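Local coordinates for cellulosomal scaffoldin adaptor protein B (Acetivibrio cellulolyticus, PDB 3BWZ) that forms a type II cohesin module of a cellulosome scaffoldin, a module class that docks partner proteins by binding their dockerin domains, at residues V56-S61 with A114-K119; D99-A104 with F146-D151. All coordinates share one frame; numbering follows the deposited sequence. Where two conformers were deposited one is given.

Contact 1 of 2, residues V56-S61 with A114-K119; sequences VAYTKS and AVVKFK
Residues 56-61, in the connection between strands 48-51 and 65-66 of this cohesin beta sandwich, reach strand 111-120 mainly through one aromatic side chain, Tyr58, which lies against Val116. Besides the backbone bonds of Tyr58 with Pro50 and of Lys60 with Asn82, this loop meets the strand through a phenol and a water. The tyrosine hydroxyl comes down on the valine: Tyr58 OH is 3.7 Å from Val116 CG1, with Val116 CG2 and the tyrosine ring carbon CZ close by. The two side chains meet at a slant. With CG anti to its own carbonyl carbon (chi1 -79°), Tyr58 sends its ring from the loop toward the strand. Strand 111-120 runs beside strand 21-29 in the cohesin sheet, where Val116 pairs with Ala24 through the backbone, and Pro64 touches both Tyr58 and Val116. No direct hydrogen bond joins the two segments; water 1 bridges them, lying 2.7 Å from the OH of Tyr58, a buried residue, and accepting from Lys117 N at 3.0 Å. Farther along the loop, Ser61 N donates to Thr59 OG1 in an ST turn (3.0 Å), while Thr59 O receives Asn82 ND2.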
loop_
_atom_site.group_PDB
_atom_site.type_symbol
_atom_site.label_atom_id
_atom_site.label_comp_id
_atom_site.label_asym_id
_atom_site.label_seq_id
_atom_site.Cartn_x
_atom_site.Cartn_y
_atom_site.Cartn_z
ATOM N N VAL A 56 -4.766 -0.368 -17.002
ATOM C CA VAL A 56 -4.970 1.037 -17.307
ATOM C C VAL A 56 -4.201 1.902 -16.311
ATOM O O VAL A 56 -4.214 1.668 -15.101
ATOM C CB VAL A 56 -6.472 1.367 -17.323
ATOM C CG1 VAL A 56 -6.703 2.827 -17.623
ATOM C CG2 VAL A 56 -7.209 0.466 -18.308
ATOM N N ALA A 57 -3.552 2.953 -16.800
ATOM C CA ALA A 57 -2.810 3.861 -15.943
ATOM C C ALA A 57 -3.697 4.463 -14.867
ATOM O O ALA A 57 -4.809 4.903 -15.133
ATOM C CB ALA A 57 -2.194 4.971 -16.753
ATOM N N TYR A 58 -3.187 4.537 -13.649
ATOM C CA TYR A 58 -3.865 5.318 -12.611
ATOM C C TYR A 58 -3.987 6.747 -13.070
ATOM O O TYR A 58 -3.053 7.285 -13.662
ATOM C CB TYR A 58 -3.058 5.364 -11.315
ATOM C CG TYR A 58 -3.117 4.152 -10.410
ATOM C CD1 TYR A 58 -3.373 2.869 -10.889
ATOM C CD2 TYR A 58 -2.872 4.292 -9.047
ATOM C CE1 TYR A 58 -3.387 1.776 -10.044
ATOM C CE2 TYR A 58 -2.887 3.206 -8.203
ATOM C CZ TYR A 58 -3.120 1.948 -8.700
ATOM O OH TYR A 58 -3.092 0.863 -7.832
ATOM N N THR A 59 -5.118 7.365 -12.713
ATOM C CA THR A 59 -5.287 8.811 -12.771
ATOM C C THR A 59 -4.947 9.392 -11.391
ATOM O O THR A 59 -4.548 8.682 -10.479
ATOM C CB THR A 59 -6.734 9.181 -13.095
ATOM O OG1 THR A 59 -7.518 8.879 -11.936
ATOM C CG2 THR A 59 -7.234 8.433 -14.324
ATOM N N LYS A 60 -5.158 10.692 -11.236
ATOM C CA LYS A 60 -4.977 11.365 -9.964
ATOM C C LYS A 60 -5.929 10.888 -8.876
ATOM O O LYS A 60 -5.745 11.262 -7.737
ATOM C CB LYS A 60 -5.092 12.880 -10.152
ATOM C CG LYS A 60 -4.002 13.533 -10.982
ATOM C CD LYS A 60 -4.349 15.004 -11.223
ATOM C CE LYS A 60 -3.672 15.572 -12.434
ATOM N NZ LYS A 60 -4.322 16.845 -12.840
ATOM N N SER A 61 -6.946 10.107 -9.214
ATOM C CA SER A 61 -7.933 9.635 -8.236
ATOM C C SER A 61 -8.040 8.120 -8.094
ATOM O O SER A 61 -8.817 7.652 -7.287
ATOM C CB SER A 61 -9.322 10.207 -8.560
ATOM O OG SER A 61 -9.794 9.809 -9.832
ATOM N N ALA A 114 -4.064 -3.886 0.209
ATOM C CA ALA A 114 -4.196 -3.263 -1.093
ATOM C C ALA A 114 -3.040 -3.740 -1.937
ATOM O O ALA A 114 -2.006 -4.173 -1.411
ATOM C CB ALA A 114 -4.157 -1.719 -0.944
ATOM N N VAL A 115 -3.209 -3.604 -3.251
ATOM C CA VAL A 115 -2.190 -3.950 -4.211
ATOM C C VAL A 115 -2.010 -2.780 -5.173
ATOM O O VAL A 115 -2.985 -2.200 -5.658
ATOM C CB VAL A 115 -2.640 -5.204 -4.977
ATOM C CG1 VAL A 115 -1.746 -5.543 -6.105
ATOM C CG2 VAL A 115 -2.747 -6.378 -4.037
ATOM N N VAL A 116 -0.749 -2.438 -5.433
ATOM C CA VAL A 116 -0.422 -1.454 -6.464
ATOM C C VAL A 116 0.472 -2.144 -7.470
ATOM O O VAL A 116 1.559 -2.602 -7.138
ATOM C CB VAL A 116 0.266 -0.178 -5.905
ATOM C CG1 VAL A 116 0.543 0.794 -7.069
ATOM C CG2 VAL A 116 -0.598 0.460 -4.848
ATOM N N LYS A 117 0.009 -2.197 -8.717
ATOM C CA LYS A 117 0.780 -2.733 -9.811
ATOM C C LYS A 117 1.514 -1.598 -10.514
ATOM O O LYS A 117 0.964 -0.532 -10.733
ATOM C CB LYS A 117 -0.132 -3.481 -10.763
ATOM C CG LYS A 117 -0.645 -4.766 -10.139
ATOM C CD LYS A 117 -1.740 -5.407 -10.964
ATOM C CE LYS A 117 -2.130 -6.741 -10.417
ATOM N NZ LYS A 117 -1.121 -7.788 -10.714
ATOM N N PHE A 118 2.748 -1.886 -10.905
ATOM C CA PHE A 118 3.597 -0.936 -11.602
ATOM C C PHE A 118 4.126 -1.520 -12.889
ATOM O O PHE A 118 4.689 -2.612 -12.898
ATOM C CB PHE A 118 4.794 -0.504 -10.744
ATOM C CG PHE A 118 4.445 0.297 -9.535
ATOM C CD1 PHE A 118 4.306 -0.307 -8.291
ATOM C CD2 PHE A 118 4.300 1.665 -9.618
ATOM C CE1 PHE A 118 4.002 0.449 -7.186
ATOM C CE2 PHE A 118 4.008 2.422 -8.510
ATOM C CZ PHE A 118 3.869 1.808 -7.298
ATOM N N LYS A 119 3.971 -0.771 -13.970
ATOM C CA LYS A 119 4.632 -1.080 -15.233
ATOM C C LYS A 119 6.049 -0.531 -15.201
ATOM O O LYS A 119 6.268 0.628 -14.833
ATOM C CB LYS A 119 3.829 -0.468 -16.375
ATOM C CG LYS A 119 4.278 -0.622 -17.825
ATOM C CD LYS A 119 3.607 0.468 -18.735
ATOM C CE LYS A 119 2.081 0.509 -18.662
ATOM N NZ LYS A 119 1.493 1.690 -19.407
HETATM O O HOH W 1 -2.835 -1.502 -9.154
#

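Contact 2 of 2, residues D99-A104 with F146-D151; sequences DDYRTA and FDWNGD
Trp148 holds its CG between its own backbone N and carbonyl carbon (chi1 65°), and this rotation turns the indole toward the helix, where Arg102 CG lies over it; the arginine bends only beyond that point, at chi3 (-60°), in the part of the chain that carries the guanidinium to Trp148 O. The case illustrates how a single indole can use both face and edge. Arg102 CG sits 3.5 Å from the centroid of the five-membered ring of Trp148, close to the ring normal, in a CH-pi contact. The six-membered ring presents its edge to the face of Tyr101 in a T-shaped stack, centroids 5.5 Å apart and planes near perpendicular, and Tyr101 CD2 rests 3.7 Å from Trp148 CB. Arg102 NH1 donates to Trp148 O at 2.9 Å, a bond lying in both the carbonyl and guanidinium planes. Arg102 CD also approaches Asn149 OD1 (3.4 Å). Trp148 and Asn149 are the central residues of a type I turn from Asp147 to Gly150 that leaves strand 143-147; Asp147 OD1 takes Asn149 N in an Asx turn and Asp151 N from the opposite face of its carboxylate. The Tyr101 hydroxyl bonds Phe34 O and Glu108 N, tying the ring to residues outside the helix. Arg102 NH2 and Asp99 OD1 form a salt bridge, although the modelled separation is short enough to be doubtful and the hydrogen bond is weak (angle 128°). Arg102 thus works in two ways: its CG lies over the indole while NH1 is held in plane by the turn carbonyl, and the nearby Asp99 carboxylate may favour its positive charge.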
loop_
_atom_site.group_PDB
_atom_site.type_symbol
_atom_site.label_atom_id
_atom_site.label_comp_id
_atom_site.label_asym_id
_atom_site.label_seq_id
_atom_site.Cartn_x
_atom_site.Cartn_y
_atom_site.Cartn_z
ATOM N N ASP A 99 -19.151 -0.755 14.717
ATOM C CA ASP A 99 -19.901 -1.496 15.716
ATOM C C ASP A 99 -20.149 -2.934 15.219
ATOM O O ASP A 99 -19.904 -3.912 15.923
ATOM C CB ASP A 99 -21.259 -0.795 15.970
ATOM C CG ASP A 99 -21.154 0.572 16.628
ATOM O OD1 ASP A 99 -20.090 0.944 17.133
ATOM O OD2 ASP A 99 -22.192 1.287 16.648
ATOM N N ASP A 100 -20.604 -3.046 13.982
ATOM C CA ASP A 100 -20.887 -4.348 13.398
ATOM C C ASP A 100 -19.622 -5.172 13.217
ATOM O O ASP A 100 -19.626 -6.381 13.445
ATOM C CB ASP A 100 -21.648 -4.196 12.097
ATOM C CG ASP A 100 -23.068 -3.682 12.314
ATOM O OD1 ASP A 100 -23.640 -3.863 13.416
ATOM O OD2 ASP A 100 -23.573 -3.065 11.372
ATOM N N TYR A 101 -18.529 -4.525 12.823
ATOM C CA TYR A 101 -17.250 -5.225 12.687
ATOM C C TYR A 101 -16.782 -5.777 14.023
ATOM O O TYR A 101 -16.369 -6.935 14.120
ATOM C CB TYR A 101 -16.249 -4.267 12.044
ATOM C CG TYR A 101 -14.848 -4.803 11.812
ATOM C CD1 TYR A 101 -14.610 -6.045 11.250
ATOM C CD2 TYR A 101 -13.762 -4.034 12.138
ATOM C CE1 TYR A 101 -13.321 -6.493 11.015
ATOM C CE2 TYR A 101 -12.467 -4.454 11.901
ATOM C CZ TYR A 101 -12.240 -5.688 11.341
ATOM O OH TYR A 101 -10.969 -6.151 11.087
ATOM N N ARG A 102 -16.844 -4.962 15.071
ATOM C CA ARG A 102 -16.490 -5.465 16.402
ATOM C C ARG A 102 -17.352 -6.655 16.814
ATOM O O ARG A 102 -16.861 -7.642 17.364
ATOM C CB ARG A 102 -16.625 -4.374 17.466
ATOM C CG ARG A 102 -15.646 -3.265 17.303
ATOM C CD ARG A 102 -15.568 -2.376 18.523
ATOM N NE ARG A 102 -16.846 -1.741 18.842
ATOM C CZ ARG A 102 -17.293 -0.607 18.324
ATOM N NH1 ARG A 102 -16.577 0.064 17.446
ATOM N NH2 ARG A 102 -18.461 -0.124 18.714
ATOM N N THR A 103 -18.644 -6.578 16.529
ATOM C CA THR A 103 -19.569 -7.626 16.976
ATOM C C THR A 103 -19.266 -8.968 16.308
ATOM O O THR A 103 -19.423 -10.023 16.913
ATOM C CB THR A 103 -21.018 -7.165 16.762
ATOM O OG1 THR A 103 -21.244 -5.994 17.558
ATOM C CG2 THR A 103 -21.992 -8.260 17.155
ATOM N N ALA A 104 -18.790 -8.930 15.071
ATOM C CA ALA A 104 -18.417 -10.152 14.366
ATOM C C ALA A 104 -17.239 -10.888 15.002
ATOM O O ALA A 104 -17.097 -12.105 14.819
ATOM C CB ALA A 104 -18.142 -9.836 12.907
ATOM N N PHE A 146 -5.599 2.078 11.776
ATOM C CA PHE A 146 -6.728 2.275 12.681
ATOM C C PHE A 146 -7.171 0.960 13.287
ATOM O O PHE A 146 -7.112 -0.071 12.624
ATOM C CB PHE A 146 -7.923 2.890 11.946
ATOM C CG PHE A 146 -7.624 4.206 11.345
ATOM C CD1 PHE A 146 -7.435 4.345 9.987
ATOM C CD2 PHE A 146 -7.541 5.334 12.135
ATOM C CE1 PHE A 146 -7.147 5.583 9.438
ATOM C CE2 PHE A 146 -7.264 6.582 11.579
ATOM C CZ PHE A 146 -7.058 6.687 10.247
ATOM N N ASP A 147 -7.664 1.012 14.520
ATOM C CA ASP A 147 -8.308 -0.114 15.152
ATOM C C ASP A 147 -9.830 -0.027 14.988
ATOM O O ASP A 147 -10.377 0.921 14.405
ATOM C CB ASP A 147 -7.868 -0.258 16.625
ATOM C CG ASP A 147 -8.402 0.826 17.542
ATOM O OD1 ASP A 147 -9.448 1.423 17.250
ATOM O OD2 ASP A 147 -7.737 1.072 18.588
ATOM N N TRP A 148 -10.518 -1.029 15.496
ATOM C CA TRP A 148 -11.945 -1.140 15.268
ATOM C C TRP A 148 -12.801 -0.298 16.193
ATOM O O TRP A 148 -14.019 -0.375 16.123
ATOM C CB TRP A 148 -12.393 -2.600 15.206
ATOM C CG TRP A 148 -12.259 -3.419 16.438
ATOM C CD1 TRP A 148 -12.000 -3.012 17.711
ATOM C CD2 TRP A 148 -12.492 -4.831 16.507
ATOM N NE1 TRP A 148 -12.046 -4.088 18.558
ATOM C CE2 TRP A 148 -12.367 -5.211 17.845
ATOM C CE3 TRP A 148 -12.841 -5.797 15.561
ATOM C CZ2 TRP A 148 -12.541 -6.525 18.258
ATOM C CZ3 TRP A 148 -13.026 -7.097 15.977
ATOM C CH2 TRP A 148 -12.885 -7.445 17.319
ATOM N N ASN A 149 -12.158 0.504 17.040
ATOM C CA ASN A 149 -12.832 1.603 17.718
ATOM C C ASN A 149 -12.692 2.926 16.981
ATOM O O ASN A 149 -13.227 3.937 17.427
ATOM C CB ASN A 149 -12.311 1.774 19.139
ATOM C CG ASN A 149 -12.521 0.553 19.978
ATOM O OD1 ASN A 149 -13.606 -0.031 19.961
ATOM N ND2 ASN A 149 -11.489 0.131 20.686
ATOM N N GLY A 150 -11.967 2.938 15.870
ATOM C CA GLY A 150 -11.735 4.143 15.094
ATOM C C GLY A 150 -10.506 4.933 15.537
ATOM O O GLY A 150 -10.251 6.034 15.028
ATOM N N ASP A 151 -9.744 4.388 16.474
ATOM C CA ASP A 151 -8.561 5.056 16.981
ATOM C C ASP A 151 -7.344 4.659 16.180
ATOM O O ASP A 151 -7.230 3.556 15.692
ATOM C CB ASP A 151 -8.333 4.707 18.443
ATOM C CG ASP A 151 -9.469 5.163 19.334
ATOM O OD1 ASP A 151 -9.985 6.276 19.104
ATOM O OD2 ASP A 151 -9.864 4.392 20.230
#

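In the fold
From the N terminus the chain runs through strands 6-11 to 48-51 before loop 56-61, half of contact 1, then passes through strands 65-66, 77-83 and 88-94 to helix 98-104, half of contact 2. Strand 111-120 follows, and its residues 114-119 close contact 1 across 52 intervening residues, bringing the loop after strand 48-51 onto the sheet. After strand 126-130, segment 146-151, the end of strand 143-147 and the turn that follows, returns to the helix and closes contact 2 across 41 residues. The two closures therefore cross along the chain. In space they stay apart, centres about 29 Å from each other, one beside the body of the sandwich and one toward its end, though both reach the same sheet.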